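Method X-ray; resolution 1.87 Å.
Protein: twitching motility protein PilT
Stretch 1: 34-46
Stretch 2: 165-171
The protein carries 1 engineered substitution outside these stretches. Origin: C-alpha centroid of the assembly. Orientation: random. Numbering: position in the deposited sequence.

Stretch 1 34-46: TGSGKSTTIASMI
Stretch 2 165-171: IISQRLL

The side-chain amide of Gln-168, a polar group buried where a helix starts, is the center of this contact. Thr-41 OG1 lies 2.7 Å from Gln-168 OE1 and 2.8 Å from Gln-168 NE2, while Gly-37 O is 3.3 Å from Gln-168 OE1; the modeled amide is probably turned over, so the pairing stays open.

The frame is a strand, 165-171, in extended conformation, and a loop, 34-37, leading into helix 38-46. Helix and strand directions differ by 122°, and their axes approach to 9.6 Å. The nearest CA atoms of the two stretches are Ser-36 CA and Arg-169 CA, 4.9 Å apart. Gly-35 (phi/psi 55/37) and Gly-37 (82/14) have positive phi, which favors glycine; Ser-36 between them is at -83/-9. Gly-37 is the N-cap residue, and its O accepts from Thr-41 N at 3.1 Å, the first turn of the helix. A CB on Gly-37 would sit 2.7 Å from Leu-170 CD1, a clash, so the bare backbone lets the leucine close in: Leu-170 (chi1 m, chi2 t) has CD1 3.6 Å from Gly-37 N and 3.5 Å from Ser-36 O.

Along the strand, the CA-to-CB bonds of Ile-166, Gln-168 and Leu-170 point toward the first stretch, whereas that of Arg-169 points away. Gln-168 (chi1 m, chi2 t) has the largest covered area, 97 of the 340 Å² buried in total. Ser-36, chi1 p, places CB 3.6 Å from Gln-168 O, and its OG accepts a weak hydrogen bond from Lys-38 N at 3.3 Å.

Farther along the helix the contact turns apolar. Ile-166 (m, t) brings CD1 to 4.1 Å from Thr-41 CG2 and 4.3 Å from SE of selenomethionine Met-45 (m, t, p). Thr-41 is chi1 m, its CA-to-CB bond pointing toward the strand.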

ATOM      1  N   THR A  34     -11.428   5.132  -6.130  1.00 26.99           N
ATOM      2  CA  THR A  34     -12.250   4.049  -6.658  1.00 31.95           C
ATOM      3  C   THR A  34     -11.676   3.521  -7.954  1.00 20.24           C
ATOM      4  O   THR A  34     -11.214   4.297  -8.791  1.00 25.42           O
ATOM      5  CB  THR A  34     -13.691   4.576  -6.849  1.00 29.03           C
ATOM      6  OG1 THR A  34     -14.316   4.524  -5.559  1.00 28.70           O
ATOM      7  CG2 THR A  34     -14.469   3.689  -7.792  1.00 37.02           C
ATOM      8  N   GLY A  35     -11.663   2.215  -8.187  1.00 25.43           N
ATOM      9  CA  GLY A  35     -11.098   1.684  -9.406  1.00 38.65           C
ATOM     10  C   GLY A  35      -9.664   2.090  -9.699  1.00 41.62           C
ATOM     11  O   GLY A  35      -9.365   2.279 -10.881  1.00 27.39           O
ATOM     12  N   SER A  36      -8.817   2.195  -8.687  1.00 29.05           N
ATOM     13  CA  SER A  36      -7.418   2.568  -8.763  1.00 24.06           C
ATOM     14  C   SER A  36      -6.500   1.412  -9.117  1.00 27.90           C
ATOM     15  O   SER A  36      -5.303   1.640  -9.337  1.00 24.64           O
ATOM     16  CB  SER A  36      -6.953   3.072  -7.369  1.00 22.55           C
ATOM     17  OG  SER A  36      -7.184   1.997  -6.457  1.00 26.45           O
ATOM     18  N   GLY A  37      -7.066   0.215  -9.131  1.00 24.15           N
ATOM     19  CA  GLY A  37      -6.315  -1.005  -9.397  1.00 35.04           C
ATOM     20  C   GLY A  37      -5.590  -1.548  -8.180  1.00 27.78           C
ATOM     21  O   GLY A  37      -4.721  -2.421  -8.269  1.00 21.16           O
ATOM     22  N   LYS A  38      -5.938  -1.057  -7.000  1.00 27.16           N
ATOM     23  CA  LYS A  38      -5.164  -1.448  -5.812  1.00 24.42           C
ATOM     24  C   LYS A  38      -5.347  -2.896  -5.421  1.00 29.76           C
ATOM     25  O   LYS A  38      -4.414  -3.568  -4.960  1.00 33.26           O
ATOM     26  CB  LYS A  38      -5.521  -0.489  -4.684  1.00 34.68           C
ATOM     27  CG  LYS A  38      -6.802  -0.756  -3.926  1.00 32.11           C
ATOM     28  CD  LYS A  38      -7.108   0.492  -3.096  1.00 27.23           C
ATOM     29  CE  LYS A  38      -8.610   0.761  -3.099  1.00 22.53           C
ATOM     30  NZ  LYS A  38      -9.275  -0.202  -2.155  1.00 41.87           N
ATOM     31  N   SER A  39      -6.530  -3.461  -5.589  1.00 27.18           N
ATOM     32  CA  SER A  39      -6.708  -4.885  -5.324  1.00 30.71           C
ATOM     33  C   SER A  39      -5.856  -5.717  -6.277  1.00 25.38           C
ATOM     34  O   SER A  39      -5.302  -6.741  -5.876  1.00 26.78           O
ATOM     35  CB  SER A  39      -8.185  -5.280  -5.438  1.00 30.21           C
ATOM     36  OG  SER A  39      -8.383  -5.956  -6.671  1.00 44.67           O
ATOM     37  N   THR A  40      -5.715  -5.294  -7.520  1.00 24.94           N
ATOM     38  CA  THR A  40      -4.925  -6.000  -8.519  1.00 16.06           C
ATOM     39  C   THR A  40      -3.446  -6.003  -8.142  1.00 35.62           C
ATOM     40  O   THR A  40      -2.712  -6.977  -8.357  1.00 32.47           O
ATOM     41  CB  THR A  40      -5.096  -5.361  -9.911  1.00 20.95           C
ATOM     42  OG1 THR A  40      -6.431  -5.577 -10.372  1.00 36.20           O
ATOM     43  CG2 THR A  40      -4.159  -6.027 -10.906  1.00 39.86           C
ATOM     44  N   THR A  41      -2.957  -4.899  -7.565  1.00 27.36           N
ATOM     45  CA  THR A  41      -1.561  -4.882  -7.116  1.00 25.65           C
ATOM     46  C   THR A  41      -1.367  -5.860  -5.964  1.00 15.07           C
ATOM     47  O   THR A  41      -0.539  -6.758  -6.014  1.00 22.09           O
ATOM     48  CB  THR A  41      -1.163  -3.452  -6.728  1.00 21.72           C
ATOM     49  OG1 THR A  41      -1.241  -2.708  -7.956  1.00 21.07           O
ATOM     50  CG2 THR A  41       0.270  -3.291  -6.205  1.00 13.74           C
ATOM     51  N   ILE A  42      -2.158  -5.674  -4.923  1.00 21.07           N
ATOM     52  CA  ILE A  42      -2.212  -6.592  -3.799  1.00 24.46           C
ATOM     53  C   ILE A  42      -2.225  -8.050  -4.198  1.00 30.29           C
ATOM     54  O   ILE A  42      -1.519  -8.943  -3.708  1.00 21.77           O
ATOM     55  CB  ILE A  42      -3.522  -6.239  -3.044  1.00 23.15           C
ATOM     56  CG1 ILE A  42      -3.299  -5.081  -2.067  1.00 23.94           C
ATOM     57  CG2 ILE A  42      -4.125  -7.463  -2.395  1.00 22.56           C
ATOM     58  CD1 ILE A  42      -1.819  -5.016  -1.702  1.00 33.86           C
ATOM     59  N   ALA A  43      -3.092  -8.353  -5.168  1.00 26.48           N
ATOM     60  CA  ALA A  43      -3.275  -9.754  -5.560  1.00 25.46           C
ATOM     61  C   ALA A  43      -2.054 -10.282  -6.295  1.00 23.89           C
ATOM     62  O   ALA A  43      -1.633 -11.445  -6.160  1.00 23.11           O
ATOM     63  CB  ALA A  43      -4.571  -9.825  -6.353  1.00 23.18           C
ATOM     64  N   SER A  44      -1.441  -9.428  -7.115  1.00 25.98           N
ATOM     65  CA  SER A  44      -0.232  -9.813  -7.822  1.00 15.91           C
ATOM     66  C   SER A  44       0.928 -10.050  -6.848  1.00 27.00           C
ATOM     67  O   SER A  44       1.737 -10.962  -7.073  1.00 21.75           O
ATOM     68  CB  SER A  44       0.192  -8.755  -8.836  1.00 24.14           C
ATOM     69  OG  SER A  44       1.544  -9.035  -9.231  1.00 39.75           O
HETATM   70  N   MSE A  45       1.015  -9.233  -5.806  1.00 26.92           N
HETATM   71  CA  MSE A  45       2.061  -9.362  -4.788  1.00 16.76           C
HETATM   72  C   MSE A  45       1.814 -10.561  -3.902  1.00 15.61           C
HETATM   73  O   MSE A  45       2.717 -11.331  -3.554  1.00 29.66           O
HETATM   74  CB  MSE A  45       2.146  -8.140  -3.875  1.00 23.87           C
HETATM   75  CG  MSE A  45       2.521  -6.825  -4.506  1.00 25.80           C
HETATM   76 SE   MSE A  45       2.496  -5.336  -3.277  1.00 41.89          SE
HETATM   77  CE  MSE A  45       3.932  -6.099  -2.224  1.00 26.46           C
ATOM     78  N   ILE A  46       0.583 -10.816  -3.467  1.00 19.17           N
ATOM     79  CA  ILE A  46       0.351 -12.038  -2.703  1.00 19.23           C
ATOM     80  C   ILE A  46       0.566 -13.276  -3.552  1.00 27.15           C
ATOM     81  O   ILE A  46       1.103 -14.309  -3.144  1.00 13.81           O
ATOM     82  CB  ILE A  46      -1.082 -12.017  -2.133  1.00 22.42           C
ATOM     83  CG1 ILE A  46      -1.298 -10.971  -1.030  1.00 26.17           C
ATOM     84  CG2 ILE A  46      -1.510 -13.397  -1.659  1.00 27.69           C
ATOM     85  CD1 ILE A  46      -2.774 -10.893  -0.662  1.00 29.74           C
ATOM     86  N   ILE A 165       4.315   1.938   1.585  1.00 24.53           N
ATOM     87  CA  ILE A 165       2.935   2.227   1.165  1.00 26.54           C
ATOM     88  C   ILE A 165       3.001   2.657  -0.309  1.00 25.24           C
ATOM     89  O   ILE A 165       3.872   3.456  -0.623  1.00 18.02           O
ATOM     90  CB  ILE A 165       2.181   3.255   2.011  1.00 26.54           C
ATOM     91  CG1 ILE A 165       1.884   4.544   1.245  1.00 33.25           C
ATOM     92  CG2 ILE A 165       2.860   3.540   3.343  1.00 14.89           C
ATOM     93  CD1 ILE A 165       0.466   4.622   0.740  1.00 35.31           C
ATOM     94  N   ILE A 166       2.109   2.068  -1.101  1.00 14.61           N
ATOM     95  CA  ILE A 166       1.971   2.351  -2.517  1.00 13.24           C
ATOM     96  C   ILE A 166       0.658   3.088  -2.773  1.00 13.15           C
ATOM     97  O   ILE A 166      -0.369   2.505  -2.408  1.00 24.58           O
ATOM     98  CB  ILE A 166       1.901   1.040  -3.330  1.00 20.43           C
ATOM     99  CG1 ILE A 166       2.915  -0.032  -2.915  1.00 40.51           C
ATOM    100  CG2 ILE A 166       2.005   1.341  -4.823  1.00 36.61           C
ATOM    101  CD1 ILE A 166       3.001  -1.150  -3.930  1.00 38.90           C
ATOM    102  N   SER A 167       0.709   4.272  -3.355  1.00 16.02           N
ATOM    103  CA  SER A 167      -0.466   5.041  -3.750  1.00 16.43           C
ATOM    104  C   SER A 167      -0.660   4.881  -5.257  1.00 23.44           C
ATOM    105  O   SER A 167       0.221   5.296  -5.996  1.00 23.64           O
ATOM    106  CB  SER A 167      -0.278   6.509  -3.406  1.00 25.30           C
ATOM    107  OG  SER A 167      -1.026   6.910  -2.279  1.00 36.84           O
ATOM    108  N   GLN A 168      -1.738   4.293  -5.772  1.00 26.97           N
ATOM    109  CA  GLN A 168      -1.803   4.030  -7.208  1.00 16.11           C
ATOM    110  C   GLN A 168      -2.917   4.806  -7.903  1.00 21.73           C
ATOM    111  O   GLN A 168      -3.933   5.095  -7.299  1.00 16.41           O
ATOM    112  CB  GLN A 168      -2.063   2.553  -7.509  1.00 22.94           C
ATOM    113  CG  GLN A 168      -0.889   1.592  -7.396  1.00 37.22           C
ATOM    114  CD  GLN A 168      -1.397   0.163  -7.178  1.00 11.94           C
ATOM    115  OE1 GLN A 168      -2.305  -0.235  -7.915  1.00 35.20           O
ATOM    116  NE2 GLN A 168      -0.876  -0.520  -6.182  1.00 44.50           N
ATOM    117  N   ARG A 169      -2.688   5.074  -9.182  1.00 27.86           N
ATOM    118  CA  ARG A 169      -3.732   5.531 -10.084  1.00 27.48           C
ATOM    119  C   ARG A 169      -3.469   4.911 -11.460  1.00 24.55           C
ATOM    120  O   ARG A 169      -2.312   4.745 -11.852  1.00 20.83           O
ATOM    121  CB  ARG A 169      -3.790   7.047 -10.174  1.00 31.44           C
ATOM    122  CG  ARG A 169      -5.136   7.581 -10.645  1.00 39.28           C
ATOM    123  CD  ARG A 169      -5.141   9.103 -10.642  1.00 43.78           C
ATOM    124  NE  ARG A 169      -5.625   9.628  -9.366  1.00 47.55           N
ATOM    125  CZ  ARG A 169      -6.502  10.617  -9.243  1.00 44.34           C
ATOM    126  NH1 ARG A 169      -7.005  11.206 -10.320  1.00 62.47           N
ATOM    127  NH2 ARG A 169      -6.875  11.016  -8.037  1.00 53.29           N
ATOM    128  N   LEU A 170      -4.554   4.571 -12.139  1.00 24.61           N
ATOM    129  CA  LEU A 170      -4.516   4.009 -13.480  1.00 24.29           C
ATOM    130  C   LEU A 170      -4.883   5.087 -14.493  1.00 28.50           C
ATOM    131  O   LEU A 170      -5.980   5.645 -14.385  1.00 46.51           O
ATOM    132  CB  LEU A 170      -5.474   2.818 -13.575  1.00 16.38           C
ATOM    133  CG  LEU A 170      -5.055   1.527 -12.874  1.00 27.68           C
ATOM    134  CD1 LEU A 170      -6.271   0.658 -12.581  1.00 55.44           C
ATOM    135  CD2 LEU A 170      -4.063   0.756 -13.721  1.00 25.96           C
ATOM    136  N   LEU A 171      -4.002   5.399 -15.434  1.00 29.75           N
ATOM    137  CA  LEU A 171      -4.235   6.458 -16.415  1.00 26.83           C
ATOM    138  C   LEU A 171      -4.515   5.861 -17.794  1.00 33.45           C
ATOM    139  O   LEU A 171      -3.992   4.784 -18.101  1.00 34.29           O
ATOM    140  CB  LEU A 171      -3.016   7.323 -16.610  1.00 23.09           C
ATOM    141  CG  LEU A 171      -2.737   8.590 -15.810  1.00 38.86           C
ATOM    142  CD1 LEU A 171      -3.317   9.805 -16.521  1.00 45.58           C
ATOM    143  CD2 LEU A 171      -3.271   8.485 -14.394  1.00 39.78           C
TER